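Local coordinates for protein BIM1 (Saccharomyces cerevisiae, PDB 2QJX), which binds microtubules, notably their plus ends, as a yeast member of the EB1 (MAPRE) family represented here by its calponin-homology domain, at residues T67-K70 and I71-S74; D97-E100 and F101-L105. One frame throughout, in Å; residues are numbered along the deposited sequence.

Contact 1. Residues T67-K70 and I71-S74; sequences TNYK and ILQS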
loop_
_atom_site.group_PDB
_atom_site.type_symbol
_atom_site.label_atom_id
_atom_site.label_comp_id
_atom_site.label_asym_id
_atom_site.label_seq_id
_atom_site.Cartn_x
_atom_site.Cartn_y
_atom_site.Cartn_z
ATOM N N THR A 67 1.967 -6.864 -10.592
ATOM C CA THR A 67 1.036 -7.780 -9.943
ATOM C C THR A 67 0.433 -7.117 -8.711
ATOM O O THR A 67 -0.762 -7.258 -8.440
ATOM C CB THR A 67 1.742 -9.084 -9.515
ATOM O OG1 THR A 67 2.032 -9.869 -10.676
ATOM C CG2 THR A 67 0.864 -9.895 -8.566
ATOM N N ASN A 68 1.259 -6.393 -7.964
ATOM C CA ASN A 68 0.765 -5.718 -6.773
ATOM C C ASN A 68 -0.279 -4.687 -7.154
ATOM O O ASN A 68 -1.316 -4.567 -6.503
ATOM C CB ASN A 68 1.910 -5.043 -6.018
ATOM C CG ASN A 68 2.907 -6.041 -5.475
ATOM O OD1 ASN A 68 2.587 -7.219 -5.312
ATOM N ND2 ASN A 68 4.114 -5.575 -5.175
ATOM N N TYR A 69 -0.016 -3.946 -8.221
ATOM C CA TYR A 69 -0.965 -2.935 -8.656
ATOM C C TYR A 69 -2.264 -3.526 -9.199
ATOM O O TYR A 69 -3.330 -2.933 -9.045
ATOM C CB TYR A 69 -0.311 -2.001 -9.676
ATOM C CG TYR A 69 0.584 -0.985 -9.013
ATOM C CD1 TYR A 69 1.975 -1.080 -9.093
ATOM C CD2 TYR A 69 0.037 0.041 -8.246
ATOM C CE1 TYR A 69 2.793 -0.178 -8.417
ATOM C CE2 TYR A 69 0.845 0.946 -7.568
ATOM C CZ TYR A 69 2.218 0.831 -7.655
ATOM O OH TYR A 69 3.008 1.718 -6.963
ATOM N N LYS A 70 -2.199 -4.695 -9.820
ATOM C CA LYS A 70 -3.423 -5.302 -10.318
ATOM C C LYS A 70 -4.258 -5.769 -9.122
ATOM O O LYS A 70 -5.490 -5.711 -9.147
ATOM C CB LYS A 70 -3.091 -6.449 -11.277
ATOM C CG LYS A 70 -2.541 -5.910 -12.594
ATOM C CD LYS A 70 -2.289 -6.976 -13.646
ATOM C CE LYS A 70 -1.850 -6.317 -14.955
ATOM N NZ LYS A 70 -1.410 -7.298 -15.987
ATOM N N ILE A 71 -3.579 -6.203 -8.066
ATOM C CA ILE A 71 -4.258 -6.631 -6.845
ATOM C C ILE A 71 -4.882 -5.398 -6.194
ATOM O O ILE A 71 -6.013 -5.454 -5.712
ATOM C CB ILE A 71 -3.266 -7.295 -5.854
ATOM C CG1 ILE A 71 -2.887 -8.691 -6.358
ATOM C CG2 ILE A 71 -3.892 -7.384 -4.453
ATOM C CD1 ILE A 71 -1.714 -9.344 -5.606
ATOM N N LEU A 72 -4.145 -4.286 -6.187
ATOM C CA LEU A 72 -4.647 -3.042 -5.602
ATOM C C LEU A 72 -5.848 -2.541 -6.399
ATOM O O LEU A 72 -6.868 -2.140 -5.832
ATOM C CB LEU A 72 -3.552 -1.965 -5.603
ATOM C CG LEU A 72 -3.894 -0.650 -4.897
ATOM C CD1 LEU A 72 -3.972 -0.894 -3.400
ATOM C CD2 LEU A 72 -2.828 0.408 -5.197
ATOM N N GLN A 73 -5.731 -2.562 -7.722
ATOM C CA GLN A 73 -6.827 -2.109 -8.563
ATOM C C GLN A 73 -8.069 -2.966 -8.364
ATOM O O GLN A 73 -9.183 -2.446 -8.340
ATOM C CB GLN A 73 -6.404 -2.108 -10.035
ATOM C CG GLN A 73 -5.605 -0.869 -10.420
ATOM C CD GLN A 73 -5.077 -0.918 -11.839
ATOM O OE1 GLN A 73 -5.156 0.066 -12.576
ATOM N NE2 GLN A 73 -4.522 -2.061 -12.226
ATOM N N SER A 74 -7.874 -4.275 -8.217
ATOM C CA SER A 74 -8.988 -5.193 -8.008
ATOM C C SER A 74 -9.689 -4.894 -6.693
ATOM O O SER A 74 -10.910 -5.019 -6.593
ATOM C CB SER A 74 -8.494 -6.639 -8.019
ATOM O OG SER A 74 -8.147 -7.013 -9.338
#
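Local packing of side chains three or four residues apart joins Thr67 with Ile71 and Tyr69 with Leu72 on helix 62-78, a long helix of the calponin-homology fold. At its base lies regular alpha-helical hydrogen bonding, with Gln73 N to Tyr69 O the shortest bond at 2.8 Å. On the flank facing Cys40 and the loop residues Leu50, Pro51 and Val55, all of which touch the isoleucine, Ile71 has CG1 beside its own backbone N (chi1 -74°) and the chain extended beyond it, so that CD1 reaches back to Thr67 CG2 at 4.0 Å; the two side chains pass at a slant. CG1 also presses on the carbonyl of the preceding turn, 3.3 Å from Thr67 O. Tyr69 and Leu72 run side by side in the same direction into the core, where Leu72 CD2 approaches Tyr69 CD2 obliquely at 4.2 Å. The tyrosine ring runs on past Leu72, and its OH is hydrogen-bonded to Gly34 O, while the buried amide of Asn68 is satisfied at both ends, by Lys56 N and Thr35 O. On the exposed flank Lys70 O accepts two bonds from Ser74: the backbone N comes to it at 2.9 Å, and OG, turned back beside that N, at 3.0 Å from the opposite face of the carbonyl plane.

Contact 2. Residues D97-E100 and F101-L105; sequences DNLE and FLQWL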
loop_
_atom_site.group_PDB
_atom_site.type_symbol
_atom_site.label_atom_id
_atom_site.label_comp_id
_atom_site.label_asym_id
_atom_site.label_seq_id
_atom_site.Cartn_x
_atom_site.Cartn_y
_atom_site.Cartn_z
ATOM N N ASP A 97 4.508 11.384 -7.313
ATOM C CA ASP A 97 3.312 10.581 -7.553
ATOM C C ASP A 97 2.976 9.688 -6.359
ATOM O O ASP A 97 1.821 9.589 -5.945
ATOM C CB ASP A 97 3.506 9.721 -8.801
ATOM C CG ASP A 97 3.863 10.546 -10.027
ATOM O OD1 ASP A 97 2.951 11.108 -10.666
ATOM O OD2 ASP A 97 5.065 10.642 -10.346
ATOM N N ASN A 98 3.992 9.034 -5.813
ATOM C CA ASN A 98 3.795 8.155 -4.668
ATOM C C ASN A 98 3.495 8.934 -3.401
ATOM O O ASN A 98 2.739 8.471 -2.546
ATOM C CB ASN A 98 5.017 7.264 -4.499
ATOM C CG ASN A 98 5.047 6.154 -5.520
ATOM O OD1 ASN A 98 4.268 5.208 -5.432
ATOM N ND2 ASN A 98 5.929 6.272 -6.511
ATOM N N LEU A 99 4.082 10.118 -3.279
ATOM C CA LEU A 99 3.822 10.957 -2.120
ATOM C C LEU A 99 2.326 11.262 -2.082
ATOM O O LEU A 99 1.667 11.104 -1.050
ATOM C CB LEU A 99 4.600 12.274 -2.216
ATOM C CG LEU A 99 4.264 13.268 -1.096
ATOM C CD1 LEU A 99 4.830 12.761 0.226
ATOM C CD2 LEU A 99 4.835 14.635 -1.422
ATOM N N GLU A 100 1.797 11.696 -3.222
ATOM C CA GLU A 100 0.384 12.045 -3.333
ATOM C C GLU A 100 -0.554 10.869 -3.087
ATOM O O GLU A 100 -1.584 11.020 -2.435
ATOM C CB GLU A 100 0.095 12.646 -4.714
ATOM C CG GLU A 100 0.689 14.034 -4.915
ATOM C CD GLU A 100 0.452 14.578 -6.315
ATOM O OE1 GLU A 100 -0.668 14.409 -6.842
ATOM O OE2 GLU A 100 1.384 15.189 -6.881
ATOM N N PHE A 101 -0.204 9.698 -3.607
ATOM C CA PHE A 101 -1.056 8.530 -3.419
ATOM C C PHE A 101 -1.050 8.100 -1.952
ATOM O O PHE A 101 -2.093 7.750 -1.398
ATOM C CB PHE A 101 -0.588 7.379 -4.319
ATOM C CG PHE A 101 -1.598 6.278 -4.463
ATOM C CD1 PHE A 101 -2.824 6.517 -5.076
ATOM C CD2 PHE A 101 -1.333 5.005 -3.970
ATOM C CE1 PHE A 101 -3.775 5.505 -5.197
ATOM C CE2 PHE A 101 -2.277 3.985 -4.085
ATOM C CZ PHE A 101 -3.502 4.238 -4.701
ATOM N N LEU A 102 0.120 8.130 -1.323
ATOM C CA LEU A 102 0.220 7.747 0.082
ATOM C C LEU A 102 -0.562 8.729 0.952
ATOM O O LEU A 102 -1.181 8.334 1.945
ATOM C CB LEU A 102 1.682 7.704 0.531
ATOM C CG LEU A 102 1.926 7.230 1.965
ATOM C CD1 LEU A 102 1.373 5.815 2.148
ATOM C CD2 LEU A 102 3.417 7.265 2.270
ATOM N N GLN A 103 -0.537 10.010 0.587
ATOM C CA GLN A 103 -1.278 11.007 1.353
ATOM C C GLN A 103 -2.759 10.658 1.312
ATOM O O GLN A 103 -3.430 10.683 2.340
ATOM C CB GLN A 103 -1.066 12.414 0.789
ATOM C CG GLN A 103 0.370 12.908 0.877
ATOM C CD GLN A 103 0.550 14.291 0.276
ATOM O OE1 GLN A 103 0.036 14.583 -0.802
ATOM N NE2 GLN A 103 1.296 15.144 0.967
ATOM N N TRP A 104 -3.271 10.325 0.131
ATOM C CA TRP A 104 -4.682 9.970 0.020
ATOM C C TRP A 104 -4.989 8.681 0.781
ATOM O O TRP A 104 -6.022 8.574 1.447
ATOM C CB TRP A 104 -5.099 9.784 -1.439
ATOM C CG TRP A 104 -6.535 9.340 -1.564
ATOM C CD1 TRP A 104 -7.646 10.137 -1.586
ATOM C CD2 TRP A 104 -7.014 7.987 -1.610
ATOM N NE1 TRP A 104 -8.784 9.367 -1.643
ATOM C CE2 TRP A 104 -8.426 8.044 -1.657
ATOM C CE3 TRP A 104 -6.386 6.734 -1.614
ATOM C CZ2 TRP A 104 -9.224 6.891 -1.707
ATOM C CZ3 TRP A 104 -7.182 5.585 -1.663
ATOM C CH2 TRP A 104 -8.585 5.677 -1.709
ATOM N N LEU A 105 -4.104 7.695 0.674
ATOM C CA LEU A 105 -4.324 6.434 1.368
ATOM C C LEU A 105 -4.437 6.641 2.870
ATOM O O LEU A 105 -5.305 6.052 3.525
ATOM C CB LEU A 105 -3.195 5.448 1.060
ATOM C CG LEU A 105 -3.311 4.755 -0.299
ATOM C CD1 LEU A 105 -2.038 3.983 -0.600
ATOM C CD2 LEU A 105 -4.505 3.815 -0.287
#
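The carboxamide of Gln103 lies flat against Leu99, whose CG sits over one face of the amide, 4.1 Å from Gln103 CD. Gln103 OE1 lies 3.6 Å from Glu100 CA, which stands obliquely to the amide plane. The two aromatic rings lead away from residues 97-100: the Phe101 ring meets Tyr39 edge-to-face, and the Trp104 indole stacks with His108 and forms a cation-pi contact with Lys83. Gln103 reaches its place because CG stands beside the backbone N (chi1 -64°) and the chain then runs extended, back along the helix over the preceding turn. There Leu99 O takes the backbone N-H of Gln103, with N 3.0 Å from the oxygen. Phe101 and Trp104 instead carry CG anti to the backbone N, which directs both rings off this part of the helix, toward their partners Tyr39 and His108. The buried Asn98 amide is well satisfied: OD1 bonds the Tyr39 hydroxyl, and ND2 bonds Leu90 O and Lys94 O. Glu100 OE2 is hydrogen-bonded to Gln96 NE2, one turn earlier. Leu99 and Leu102 both pack on Leu15 of helix 12-23; Leu102 also touches Ile42 of helix 37-47, and Leu105 touches Tyr39 and Met43 of the same helix. Regular i to i+4 bonds, such as Leu102 N to Asn98 O at 2.9 Å, complete an amphipathic alpha helix, here helix 95-112 of the all-helical calponin-homology fold.

In the fold
Contact 1 on helix 62-78 and contact 2 on helix 95-112 follow each other along the chain, with centres about 16 Å apart, yet their inward side chains meet within the calponin-homology domain. Leu72 CD2 packs on the Phe101 ring, 3.8 Å from Phe101 CE2, and Tyr69 OH comes to 4.0 Å from Asn98 OD1, a packing approach. Helix 37-47 bridges the two: Tyr39, already a partner of contact 2, also touches Tyr69, and Met43 meets Leu72 from contact 1 and Leu105 from contact 2. Leu90 of the short helix 87-90 likewise touches both Tyr69 and Phe101. The two contacts thus share one hydrophobic core.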